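Local coordinates for protein vanadium-dependent haloperoxidase (PDB 4CIT) that probably oxidises iodide with hydrogen peroxide at a vanadate-containing active site, as a bacterial vanadium-dependent iodoperoxidase, at residues 234-237 and 238-242. Numbering follows the deposited sequence.
Sequences SAFY and KELKE
L240 touches both the F236 and the Y237 ring, each obliquely, on the first turns of one helix. L240 CD2 reaches Y237 at 4.0 Å from CE1, and L240 CB lies 4.4 Å from CE1 of F236. Beyond the turn, the F236 ring meets the rings of Y425 and Y228, each with planes inclined by about 55°, while Y237 also touches L230 and I348. With CG of Y237 anti to the backbone N (chi1 -155°), its ring lies on the L240 flank of the helix; L240 CG is likewise anti to its own backbone N, which brings CD2 beside CD1 and CE1 of Y237. S234 is the N-cap: its OG accepts from Y237 N at 3.1 Å and is itself bonded to the carbonyl of E231, tying the cap to the preceding loop. Regular i to i+4 bonding starts at once, K238 N to S234 O (3.0 Å, 166° at the hydrogen), and runs on through E239, L240 and K241. K238 leans its CG back over the same S234 O, at 3.2 Å, before its extended chain leads away. The charged ends find their partners beyond these residues: K241 NZ forms a salt bridge with D245, one turn on, and E242 OE2 one with R426. E239 OE1 accepts from A427 N, at the start of helix 426-446; the E239 side chain lies about 13 Å from a bound vanadate. Helix 235-253 thus opens with L240 against V343 and I344 of helix 340-347 and F236 and E239 against Y425, just ahead of helix 426-446.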
ATOM      1  N   SER A 234       1.802 -29.088  20.734  1.00 20.81           N
ATOM      2  CA  SER A 234       2.588 -28.419  19.724  1.00 18.60           C
ATOM      3  C   SER A 234       2.342 -26.862  19.675  1.00 17.09           C
ATOM      4  O   SER A 234       1.252 -26.342  20.085  1.00 16.41           O
ATOM      5  CB  SER A 234       2.349 -29.011  18.388  1.00 19.57           C
ATOM      6  OG  SER A 234       1.053 -28.651  17.833  1.00 18.30           O
ATOM      7  N   ALA A 235       3.350 -26.138  19.187  1.00 15.61           N
ATOM      8  CA  ALA A 235       3.191 -24.675  19.033  1.00 16.30           C
ATOM      9  C   ALA A 235       2.044 -24.369  18.023  1.00 13.98           C
ATOM     10  O   ALA A 235       1.224 -23.478  18.279  1.00 16.61           O
ATOM     11  CB  ALA A 235       4.509 -23.968  18.600  1.00 16.30           C
ATOM     12  N   PHE A 236       1.931 -25.119  16.927  1.00 15.13           N
ATOM     13  CA  PHE A 236       0.929 -24.879  15.922  1.00 13.55           C
ATOM     14  C   PHE A 236      -0.465 -25.043  16.521  1.00 15.36           C
ATOM     15  O   PHE A 236      -1.370 -24.190  16.381  1.00 11.86           O
ATOM     16  CB  PHE A 236       1.112 -25.748  14.698  1.00 13.57           C
ATOM     17  CG  PHE A 236       0.114 -25.458  13.589  1.00 13.07           C
ATOM     18  CD1 PHE A 236      -1.120 -26.080  13.613  1.00 12.39           C
ATOM     19  CD2 PHE A 236       0.334 -24.460  12.638  1.00 14.30           C
ATOM     20  CE1 PHE A 236      -2.061 -25.817  12.640  1.00 14.91           C
ATOM     21  CE2 PHE A 236      -0.624 -24.146  11.688  1.00 15.25           C
ATOM     22  CZ  PHE A 236      -1.834 -24.849  11.688  1.00 14.38           C
ATOM     23  N   TYR A 237      -0.645 -26.123  17.251  1.00 14.15           N
ATOM     24  CA  TYR A 237      -1.942 -26.412  17.822  0.50 17.26           C
ATOM     25  C   TYR A 237      -2.337 -25.346  18.830  1.00 16.72           C
ATOM     26  O   TYR A 237      -3.509 -24.921  18.883  1.00 15.78           O
ATOM     27  CB  TYR A 237      -1.974 -27.819  18.444  0.50 18.48           C
ATOM     28  CG  TYR A 237      -3.400 -28.363  18.489  0.50 19.52           C
ATOM     29  CD1 TYR A 237      -3.980 -28.876  17.341  0.50 20.78           C
ATOM     30  CD2 TYR A 237      -4.148 -28.350  19.652  0.50 22.67           C
ATOM     31  CE1 TYR A 237      -5.260 -29.386  17.332  0.50 22.39           C
ATOM     32  CE2 TYR A 237      -5.460 -28.865  19.660  0.50 22.63           C
ATOM     33  CZ  TYR A 237      -5.990 -29.379  18.486  0.50 24.80           C
ATOM     34  OH  TYR A 237      -7.282 -29.879  18.440  0.50 26.73           O
ATOM     35  N   LYS A 238      -1.391 -24.893  19.635  1.00 15.76           N
ATOM     36  CA  LYS A 238      -1.663 -23.803  20.515  1.00 16.15           C
ATOM     37  C   LYS A 238      -2.178 -22.594  19.784  1.00 13.61           C
ATOM     38  O   LYS A 238      -3.113 -21.937  20.228  1.00 12.25           O
ATOM     39  CB  LYS A 238      -0.489 -23.499  21.448  1.00 22.11           C
ATOM     40  CG  LYS A 238      -0.316 -24.708  22.388  1.00 32.39           C
ATOM     41  CD  LYS A 238       0.715 -24.442  23.474  1.00 35.93           C
ATOM     42  CE  LYS A 238       0.960 -25.672  24.332  1.00 39.86           C
ATOM     43  NZ  LYS A 238       2.232 -25.458  25.053  1.00 40.93           N
ATOM     44  N   GLU A 239      -1.520 -22.262  18.686  1.00 11.85           N
ATOM     45  CA  GLU A 239      -1.944 -21.086  17.948  1.00 12.54           C
ATOM     46  C   GLU A 239      -3.303 -21.256  17.232  1.00 11.02           C
ATOM     47  O   GLU A 239      -4.068 -20.335  17.179  1.00 10.87           O
ATOM     48  CB  GLU A 239      -0.855 -20.749  16.890  1.00 15.05           C
ATOM     49  CG  GLU A 239       0.358 -20.220  17.607  1.00 17.73           C
ATOM     50  CD  GLU A 239       1.221 -19.294  16.835  1.00 22.31           C
ATOM     51  OE1 GLU A 239       0.916 -18.965  15.668  1.00 20.82           O
ATOM     52  OE2 GLU A 239       2.240 -18.861  17.478  1.00 24.49           O
ATOM     53  N   LEU A 240      -3.611 -22.458  16.804  1.00 10.78           N
ATOM     54  CA  LEU A 240      -4.885 -22.803  16.155  1.00 11.37           C
ATOM     55  C   LEU A 240      -5.990 -22.682  17.162  1.00 12.41           C
ATOM     56  O   LEU A 240      -7.066 -22.096  16.932  1.00 11.50           O
ATOM     57  CB  LEU A 240      -4.795 -24.290  15.728  1.00 15.50           C
ATOM     58  CG  LEU A 240      -6.020 -24.832  15.043  1.00 16.07           C
ATOM     59  CD1 LEU A 240      -6.190 -24.101  13.745  1.00 19.01           C
ATOM     60  CD2 LEU A 240      -5.890 -26.331  14.812  1.00 18.55           C
ATOM     61  N   LYS A 241      -5.695 -23.197  18.366  1.00 11.15           N
ATOM     62  CA  LYS A 241      -6.646 -23.133  19.455  1.00 13.94           C
ATOM     63  C   LYS A 241      -6.948 -21.721  19.900  1.00 10.76           C
ATOM     64  O   LYS A 241      -8.079 -21.395  20.217  1.00 12.73           O
ATOM     65  CB  LYS A 241      -6.178 -23.996  20.639  1.00 16.90           C
ATOM     66  CG  LYS A 241      -7.183 -24.140  21.799  1.00 25.41           C
ATOM     67  CD  LYS A 241      -6.588 -24.634  23.122  1.00 30.06           C
ATOM     68  CE  LYS A 241      -7.664 -25.081  24.113  1.00 31.18           C
ATOM     69  NZ  LYS A 241      -8.304 -23.956  24.851  1.00 33.87           N
ATOM     70  N   GLU A 242      -5.962 -20.849  19.901  1.00 11.51           N
ATOM     71  CA  GLU A 242      -6.159 -19.437  20.141  1.00 11.05           C
ATOM     72  C   GLU A 242      -7.151 -18.777  19.140  1.00  9.97           C
ATOM     73  O   GLU A 242      -8.009 -18.147  19.534  1.00 10.79           O
ATOM     74  CB  GLU A 242      -4.788 -18.720  20.173  1.00 13.40           C
ATOM     75  CG  GLU A 242      -5.027 -17.247  20.444  1.00 16.33           C
ATOM     76  CD  GLU A 242      -3.828 -16.307  20.360  1.00 25.77           C
ATOM     77  OE1 GLU A 242      -2.765 -16.687  19.838  1.00 24.47           O
ATOM     78  OE2 GLU A 242      -3.999 -15.110  20.798  1.00 32.89           O
TER